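Side-chain contacts in HTH-type transcriptional activator AmpR (Citrobacter freundii, PDB 3KOS), which regulates transcription of the AmpC beta-lactamase gene as a LysR-type factor, the chain described here being its effector-binding domain: residues Glu144-Gly149 / Glu167-Pro172; Met119-Glu124 / Phe173-Asp178. All coordinates share one frame; numbering follows the deposited sequence.

Contact 1. Residues Glu144-Gly149 / Glu167-Pro172; sequences EAAQAG and ERIVQP. Unlike the reference sequence in segment 144-149: A148 (reference Gly).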
ATOM      1  N   GLU A 144       0.376  -0.429   8.501  1.00  9.59           N
ATOM      2  CA  GLU A 144      -0.863   0.205   8.933  1.00  9.94           C
ATOM      3  C   GLU A 144      -1.633  -0.755   9.821  1.00 11.79           C
ATOM      4  O   GLU A 144      -2.132  -0.369  10.881  1.00 10.52           O
ATOM      5  CB  GLU A 144      -1.723   0.657   7.741  1.00 10.57           C
ATOM      6  CG  GLU A 144      -1.142   1.843   6.997  1.00 14.58           C
ATOM      7  CD  GLU A 144      -0.977   3.064   7.899  1.00 17.16           C
ATOM      8  OE1 GLU A 144       0.175   3.528   8.075  1.00 21.16           O
ATOM      9  OE2 GLU A 144      -1.999   3.545   8.439  1.00 17.52           O
ATOM     10  N   ALA A 145      -1.727  -2.013   9.392  1.00  8.95           N
ATOM     11  CA  ALA A 145      -2.416  -3.028  10.192  1.00  9.61           C
ATOM     12  C   ALA A 145      -1.703  -3.241  11.528  1.00 10.89           C
ATOM     13  O   ALA A 145      -2.352  -3.388  12.563  1.00 12.23           O
ATOM     14  CB  ALA A 145      -2.511  -4.343   9.424  1.00  9.10           C
ATOM     15  N   ALA A 146      -0.370  -3.260  11.501  1.00  9.49           N
ATOM     16  CA  ALA A 146       0.415  -3.397  12.730  1.00 10.66           C
ATOM     17  C   ALA A 146       0.216  -2.220  13.692  1.00 12.32           C
ATOM     18  O   ALA A 146       0.102  -2.417  14.907  1.00 14.13           O
ATOM     19  CB  ALA A 146       1.904  -3.591  12.412  1.00 10.03           C
ATOM     20  N   GLN A 147       0.171  -0.999  13.165  1.00 12.08           N
ATOM     21  CA  GLN A 147      -0.078   0.156  14.031  1.00 14.00           C
ATOM     22  C   GLN A 147      -1.424   0.031  14.726  1.00 13.33           C
ATOM     23  O   GLN A 147      -1.588   0.495  15.858  1.00 19.05           O
ATOM     24  CB  GLN A 147      -0.046   1.461  13.249  1.00 12.37           C
ATOM     25  CG  GLN A 147       1.323   1.873  12.760  1.00 15.53           C
ATOM     26  CD  GLN A 147       1.222   3.047  11.833  1.00 18.41           C
ATOM     27  OE1 GLN A 147       0.964   4.171  12.264  1.00 18.38           O
ATOM     28  NE2 GLN A 147       1.397   2.795  10.544  1.00 14.09           N
ATOM     29  N   ALA A 148      -2.385  -0.598  14.052  1.00 14.56           N
ATOM     30  CA  ALA A 148      -3.732  -0.779  14.600  1.00 15.21           C
ATOM     31  C   ALA A 148      -3.796  -1.917  15.604  1.00 17.39           C
ATOM     32  O   ALA A 148      -4.851  -2.186  16.186  1.00 19.59           O
ATOM     33  CB  ALA A 148      -4.745  -1.021  13.474  1.00 18.07           C
ATOM     34  N   GLY A 149      -2.672  -2.602  15.792  1.00 17.04           N
ATOM     35  CA  GLY A 149      -2.619  -3.745  16.687  1.00 15.74           C
ATOM     36  C   GLY A 149      -3.233  -5.024  16.145  1.00 18.35           C
ATOM     37  O   GLY A 149      -3.642  -5.885  16.925  1.00 18.72           O
ATOM     38  N   GLU A 167       7.096   6.968  17.209  1.00 14.52           N
ATOM     39  CA  GLU A 167       6.653   6.028  18.235  1.00 15.60           C
ATOM     40  C   GLU A 167       5.270   5.433  17.981  1.00 15.84           C
ATOM     41  O   GLU A 167       4.549   5.101  18.907  1.00 19.43           O
ATOM     42  CB  GLU A 167       6.760   6.657  19.633  1.00 21.53           C
ATOM     43  CG  GLU A 167       8.196   7.081  19.940  1.00 27.21           C
ATOM     44  CD  GLU A 167       8.424   7.506  21.382  1.00 33.67           C
ATOM     45  OE1 GLU A 167       7.537   7.273  22.234  1.00 34.60           O
ATOM     46  OE2 GLU A 167       9.510   8.067  21.651  1.00 32.51           O
ATOM     47  N   ARG A 168       4.924   5.271  16.710  1.00 13.64           N
ATOM     48  CA  ARG A 168       3.706   4.562  16.330  1.00 14.90           C
ATOM     49  C   ARG A 168       3.965   3.060  16.183  1.00 15.15           C
ATOM     50  O   ARG A 168       3.040   2.247  16.200  1.00 14.03           O
ATOM     51  CB  ARG A 168       3.163   5.131  15.024  1.00 13.86           C
ATOM     52  CG  ARG A 168       2.695   6.571  15.154  1.00 19.10           C
ATOM     53  CD  ARG A 168       2.398   7.165  13.790  1.00 23.60           C
ATOM     54  NE  ARG A 168       2.233   8.612  13.855  1.00 31.78           N
ATOM     55  CZ  ARG A 168       2.142   9.402  12.787  1.00 31.85           C
ATOM     56  NH1 ARG A 168       2.211   8.875  11.571  1.00 32.02           N
ATOM     57  NH2 ARG A 168       1.994  10.717  12.936  1.00 32.89           N
ATOM     58  N   ILE A 169       5.233   2.708  16.040  1.00 11.91           N
ATOM     59  CA  ILE A 169       5.627   1.312  15.974  1.00 13.32           C
ATOM     60  C   ILE A 169       6.938   1.101  16.723  1.00 13.37           C
ATOM     61  O   ILE A 169       7.756   2.026  16.839  1.00 12.80           O
ATOM     62  CB  ILE A 169       5.758   0.831  14.497  1.00 12.51           C
ATOM     63  CG1 ILE A 169       5.319  -0.628  14.362  1.00 17.73           C
ATOM     64  CG2 ILE A 169       7.164   1.002  13.987  1.00 16.59           C
ATOM     65  CD1 ILE A 169       3.821  -0.809  14.267  1.00 13.26           C
ATOM     66  N   VAL A 170       7.135  -0.123  17.199  1.00 12.49           N
ATOM     67  CA  VAL A 170       8.295  -0.503  17.997  1.00 13.08           C
ATOM     68  C   VAL A 170       8.989  -1.732  17.403  1.00 12.04           C
ATOM     69  O   VAL A 170       8.335  -2.610  16.849  1.00 14.85           O
ATOM     70  CB  VAL A 170       7.849  -0.850  19.442  1.00 16.98           C
ATOM     71  CG1 VAL A 170       8.971  -1.498  20.222  1.00 22.83           C
ATOM     72  CG2 VAL A 170       7.349   0.398  20.153  1.00 22.19           C
ATOM     73  N   GLN A 171      10.311  -1.787  17.526  1.00 13.52           N
ATOM     74  CA  GLN A 171      11.078  -2.957  17.106  1.00 13.98           C
ATOM     75  C   GLN A 171      11.539  -3.667  18.371  1.00 13.05           C
ATOM     76  O   GLN A 171      12.545  -3.283  18.961  1.00 16.30           O
ATOM     77  CB  GLN A 171      12.290  -2.533  16.267  1.00 12.06           C
ATOM     78  CG  GLN A 171      13.104  -3.697  15.675  1.00 12.49           C
ATOM     79  CD  GLN A 171      14.426  -3.258  15.046  1.00 18.51           C
ATOM     80  OE1 GLN A 171      14.607  -2.093  14.681  1.00 17.35           O
ATOM     81  NE2 GLN A 171      15.360  -4.192  14.932  1.00 16.41           N
ATOM     82  N   PRO A 172      10.801  -4.696  18.802  1.00 13.04           N
ATOM     83  CA  PRO A 172      11.127  -5.270  20.115  1.00 17.14           C
ATOM     84  C   PRO A 172      12.467  -6.003  20.164  1.00 17.80           C
ATOM     85  O   PRO A 172      13.045  -6.115  21.247  1.00 19.62           O
ATOM     86  CB  PRO A 172       9.976  -6.243  20.372  1.00 16.06           C
ATOM     87  CG  PRO A 172       9.403  -6.536  19.001  1.00 16.66           C
ATOM     88  CD  PRO A 172       9.563  -5.261  18.239  1.00 14.12           C
TER
HETATM   89  O   HOH W   1       0.600   2.507  16.858  1.00 23.00           O
HETATM   90  O   HOH W   2       1.384   6.570  10.943  1.00 29.06           O

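Contact 2. Residues Met119-Glu124 / Phe173-Asp178; sequences MQTVGE and FLTQID. Unlike the reference sequence in segment 119-124: T121 (reference Ala), V122 (reference Ala).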
HETATM    1  N   MSE A 119      12.184 -16.785  13.278  1.00 13.91           N
HETATM    2  CA  MSE A 119      12.153 -17.626  14.470  1.00 15.85           C
HETATM    3  C   MSE A 119      13.361 -18.562  14.491  1.00 17.11           C
HETATM    4  O   MSE A 119      14.038 -18.682  15.504  1.00 17.31           O
HETATM    5  CB  MSE A 119      10.858 -18.447  14.524  1.00 15.57           C
HETATM    6  CG  MSE A 119       9.609 -17.616  14.810  1.00 16.63           C
HETATM    7 SE   MSE A 119       9.725 -16.739  16.559  1.00 33.24          SE
HETATM    8  CE  MSE A 119       8.005 -15.780  16.561  1.00 22.46           C
ATOM      9  N   GLN A 120      13.604 -19.232  13.370  1.00 16.47           N
ATOM     10  CA  GLN A 120      14.733 -20.155  13.251  1.00 17.41           C
ATOM     11  C   GLN A 120      16.051 -19.452  13.605  1.00 18.99           C
ATOM     12  O   GLN A 120      16.878 -19.994  14.341  1.00 17.93           O
ATOM     13  CB  GLN A 120      14.780 -20.730  11.833  1.00 21.11           C
ATOM     14  CG  GLN A 120      15.962 -21.641  11.540  1.00 21.69           C
ATOM     15  CD  GLN A 120      15.981 -22.151  10.103  1.00 23.09           C
ATOM     16  OE1 GLN A 120      16.238 -21.398   9.158  1.00 23.93           O
ATOM     17  NE2 GLN A 120      15.724 -23.443   9.934  1.00 27.51           N
ATOM     18  N   THR A 121      16.224 -18.229  13.105  1.00 17.10           N
ATOM     19  CA  THR A 121      17.434 -17.441  13.347  1.00 14.82           C
ATOM     20  C   THR A 121      17.648 -17.107  14.816  1.00 18.06           C
ATOM     21  O   THR A 121      18.787 -17.058  15.287  1.00 17.87           O
ATOM     22  CB  THR A 121      17.409 -16.130  12.521  1.00 13.66           C
ATOM     23  OG1 THR A 121      17.391 -16.456  11.127  1.00 16.90           O
ATOM     24  CG2 THR A 121      18.614 -15.260  12.820  1.00 16.46           C
ATOM     25  N   VAL A 122      16.563 -16.877  15.547  1.00 16.17           N
ATOM     26  CA  VAL A 122      16.690 -16.550  16.965  1.00 16.13           C
ATOM     27  C   VAL A 122      16.554 -17.789  17.850  1.00 19.67           C
ATOM     28  O   VAL A 122      16.521 -17.682  19.069  1.00 24.17           O
ATOM     29  CB  VAL A 122      15.687 -15.461  17.435  1.00 17.65           C
ATOM     30  CG1 VAL A 122      15.950 -14.153  16.715  1.00 16.73           C
ATOM     31  CG2 VAL A 122      14.239 -15.916  17.236  1.00 17.70           C
ATOM     32  N   GLY A 123      16.466 -18.961  17.229  1.00 20.76           N
ATOM     33  CA  GLY A 123      16.520 -20.210  17.972  1.00 20.81           C
ATOM     34  C   GLY A 123      15.186 -20.754  18.444  1.00 27.51           C
ATOM     35  O   GLY A 123      15.142 -21.563  19.368  1.00 29.53           O
ATOM     36  N   GLU A 124      14.101 -20.324  17.806  1.00 21.11           N
ATOM     37  CA  GLU A 124      12.762 -20.800  18.148  1.00 23.78           C
ATOM     38  C   GLU A 124      12.219 -21.688  17.046  1.00 28.27           C
ATOM     39  O   GLU A 124      12.687 -21.643  15.906  1.00 28.25           O
ATOM     40  CB  GLU A 124      11.799 -19.630  18.354  1.00 21.41           C
ATOM     41  CG  GLU A 124      12.171 -18.698  19.488  1.00 25.87           C
ATOM     42  CD  GLU A 124      11.773 -19.241  20.845  1.00 34.58           C
ATOM     43  OE1 GLU A 124      10.818 -20.049  20.914  1.00 31.11           O
ATOM     44  OE2 GLU A 124      12.412 -18.844  21.840  1.00 37.05           O
ATOM     45  N   PHE A 173      12.951  -6.498  19.029  1.00 13.53           N
ATOM     46  CA  PHE A 173      14.182  -7.289  19.020  1.00 15.17           C
ATOM     47  C   PHE A 173      15.219  -6.788  18.025  1.00 15.79           C
ATOM     48  O   PHE A 173      14.879  -6.272  16.971  1.00 16.54           O
ATOM     49  CB  PHE A 173      13.863  -8.759  18.762  1.00 14.30           C
ATOM     50  CG  PHE A 173      12.922  -9.337  19.764  1.00 17.19           C
ATOM     51  CD1 PHE A 173      13.343  -9.553  21.072  1.00 17.98           C
ATOM     52  CD2 PHE A 173      11.610  -9.625  19.423  1.00 15.61           C
ATOM     53  CE1 PHE A 173      12.473 -10.062  22.016  1.00 19.74           C
ATOM     54  CE2 PHE A 173      10.744 -10.135  20.358  1.00 18.01           C
ATOM     55  CZ  PHE A 173      11.174 -10.353  21.660  1.00 18.31           C
ATOM     56  N   LEU A 174      16.490  -6.961  18.374  1.00 16.39           N
ATOM     57  CA  LEU A 174      17.587  -6.460  17.562  1.00 17.77           C
ATOM     58  C   LEU A 174      17.827  -7.301  16.314  1.00 17.60           C
ATOM     59  O   LEU A 174      18.297  -6.788  15.300  1.00 17.70           O
ATOM     60  CB  LEU A 174      18.870  -6.413  18.390  1.00 20.84           C
ATOM     61  CG  LEU A 174      18.879  -5.370  19.503  1.00 31.53           C
ATOM     62  CD1 LEU A 174      20.203  -5.407  20.266  1.00 32.00           C
ATOM     63  CD2 LEU A 174      18.627  -3.987  18.917  1.00 30.13           C
ATOM     64  N   THR A 175      17.526  -8.593  16.399  1.00 14.66           N
ATOM     65  CA  THR A 175      17.868  -9.524  15.327  1.00 17.46           C
ATOM     66  C   THR A 175      17.109  -9.247  14.040  1.00 16.85           C
ATOM     67  O   THR A 175      15.890  -9.095  14.045  1.00 12.68           O
ATOM     68  CB  THR A 175      17.641 -10.997  15.738  1.00 19.40           C
ATOM     69  OG1 THR A 175      18.472 -11.313  16.859  1.00 18.65           O
ATOM     70  CG2 THR A 175      17.986 -11.931  14.583  1.00 17.90           C
ATOM     71  N   GLN A 176      17.850  -9.183  12.937  1.00 17.11           N
ATOM     72  CA  GLN A 176      17.266  -8.922  11.629  1.00 16.69           C
ATOM     73  C   GLN A 176      17.669 -10.010  10.639  1.00 20.99           C
ATOM     74  O   GLN A 176      18.740 -10.601  10.769  1.00 22.05           O
ATOM     75  CB  GLN A 176      17.772  -7.591  11.095  1.00 18.23           C
ATOM     76  CG  GLN A 176      17.554  -6.413  12.003  1.00 15.75           C
ATOM     77  CD  GLN A 176      18.190  -5.171  11.444  1.00 22.06           C
ATOM     78  OE1 GLN A 176      17.503  -4.202  11.117  1.00 24.19           O
ATOM     79  NE2 GLN A 176      19.511  -5.196  11.305  1.00 21.58           N
ATOM     80  N   ILE A 177      16.826 -10.259   9.640  1.00 16.23           N
ATOM     81  CA  ILE A 177      17.159 -11.215   8.582  1.00 16.78           C
ATOM     82  C   ILE A 177      17.141 -10.538   7.210  1.00 19.04           C
ATOM     83  O   ILE A 177      16.482  -9.515   7.023  1.00 13.63           O
ATOM     84  CB  ILE A 177      16.212 -12.434   8.572  1.00 17.37           C
ATOM     85  CG1 ILE A 177      14.753 -11.996   8.408  1.00 15.91           C
ATOM     86  CG2 ILE A 177      16.377 -13.259   9.851  1.00 20.63           C
ATOM     87  CD1 ILE A 177      13.768 -13.152   8.237  1.00 17.51           C
ATOM     88  N   ASP A 178      17.865 -11.120   6.257  1.00 16.31           N
ATOM     89  CA  ASP A 178      17.941 -10.601   4.895  1.00 15.75           C
ATOM     90  C   ASP A 178      17.282 -11.586   3.943  1.00 17.25           C
ATOM     91  O   ASP A 178      17.800 -12.677   3.715  1.00 17.23           O
ATOM     92  CB  ASP A 178      19.411 -10.391   4.510  1.00 18.05           C
ATOM     93  CG  ASP A 178      19.595  -9.876   3.087  1.00 19.46           C
ATOM     94  OD1 ASP A 178      18.626  -9.822   2.303  1.00 17.95           O
ATOM     95  OD2 ASP A 178      20.744  -9.521   2.746  1.00 29.23           O
TER

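Contact 1. Residues Glu144-Gly149 / Glu167-Pro172
The C-terminal turn of helix 139-147 rests with A146 and Q147 on R168 and I169, in the loop that follows helix 161-165. CD1 of I169 is the apolar centre of the contact: it lies 3.9 Å from CB of A146 and 4.0 Å from CG of Q147, and the Q147 and I169 side chains run roughly perpendicular to each other. With chi1 at -70°, Q147 turns CG away from its own carbonyl carbon, and the straight chain beyond carries the amide up beside R168. There OE1 comes 3.7 Å from CD of R168, a contact with the aliphatic part of the arginine. Both helices end in Schellman motifs, at G149 and at E167, in this LysR effector domain.

No direct hydrogen bond links the two segments; two waters do. One donates to O of Q147 (3.1 Å) and to O of R168. The other donates to OE1 of Q147 (2.8 Å) and accepts from NH1 of R168, bridging amide and guanidinium planes only 7° apart. The water legs to R168 O and NH1, both 2.5 Å, are unusually short and less certain. NE2 of Q147 is steadied by L143 O, with a weak bond to OE1 of E144 (2.9 Å). L163 packs on both Q147 and I169, while R168 of the second subunit packs on Q147 and R168.

Contact 2. Residues Met119-Glu124 / Phe173-Asp178
T121 and V122, at the C-terminal end of helix 114-121, lean on T175 and I177 of the loop that leads toward strand 181-187. The close-packed part is a group of methyls, and no hydrogen bond spans the two segments. CG2 of T175 meets two partners, 3.7 Å from CG1 of V122 and 3.8 Å from CG2 of T121. Its position follows from chi1 of -61°, which sets this methyl anti to the backbone N and brings it up to the helix end. CG1 of V122 is equally near CB of T175 (3.7 Å), so the valine branch covers the base of the threonine as well as its methyl. Next to this group, the buried I177 directs CG2 at T121, ending 3.6 Å from OG1. That approach is van der Waals contact with a methyl; the hydroxyl finds its polar partner in L117 O, one turn back in the helix.

On the inner side segment 173-178 is pinned by polar bonds: O of T175 is held by both S84 OG and W118 NE1, and the backbone of I177 pairs with M83 of strand 73-86. The solvent side is looser: T121 is exposed, and OG1 of T175 bonds to a glycerol that probably came from the crystallisation liquor.

The helix itself closes with E124 N on M119 O (2.8 Å) and G123 N on Q120 O (3.1 Å), G123 taking a phi of 90°, as befits the C-prime glycine of a Schellman motif.

How the contacts relate
Contacts 1 and 2 use consecutive parts of one loop, residues 167-172 and then 173-178, which pack against the ends of two different helices, 139-147 and 114-121. In sequence, contact 1 is nested within the loop that contact 2 closes. Their centres lie about 19 Å apart, yet the two meet where NE2 of Q171 packs 4.3 Å from CG of Q176. S84 of strand 73-86 adjoins both, packing against Q171 and bonding to T175 O. Their surroundings differ: contact 1 lies against the second subunit, whereas no other protein chain of the assembly touches contact 2, which has a glycerol about 3 Å from the T175 side chain.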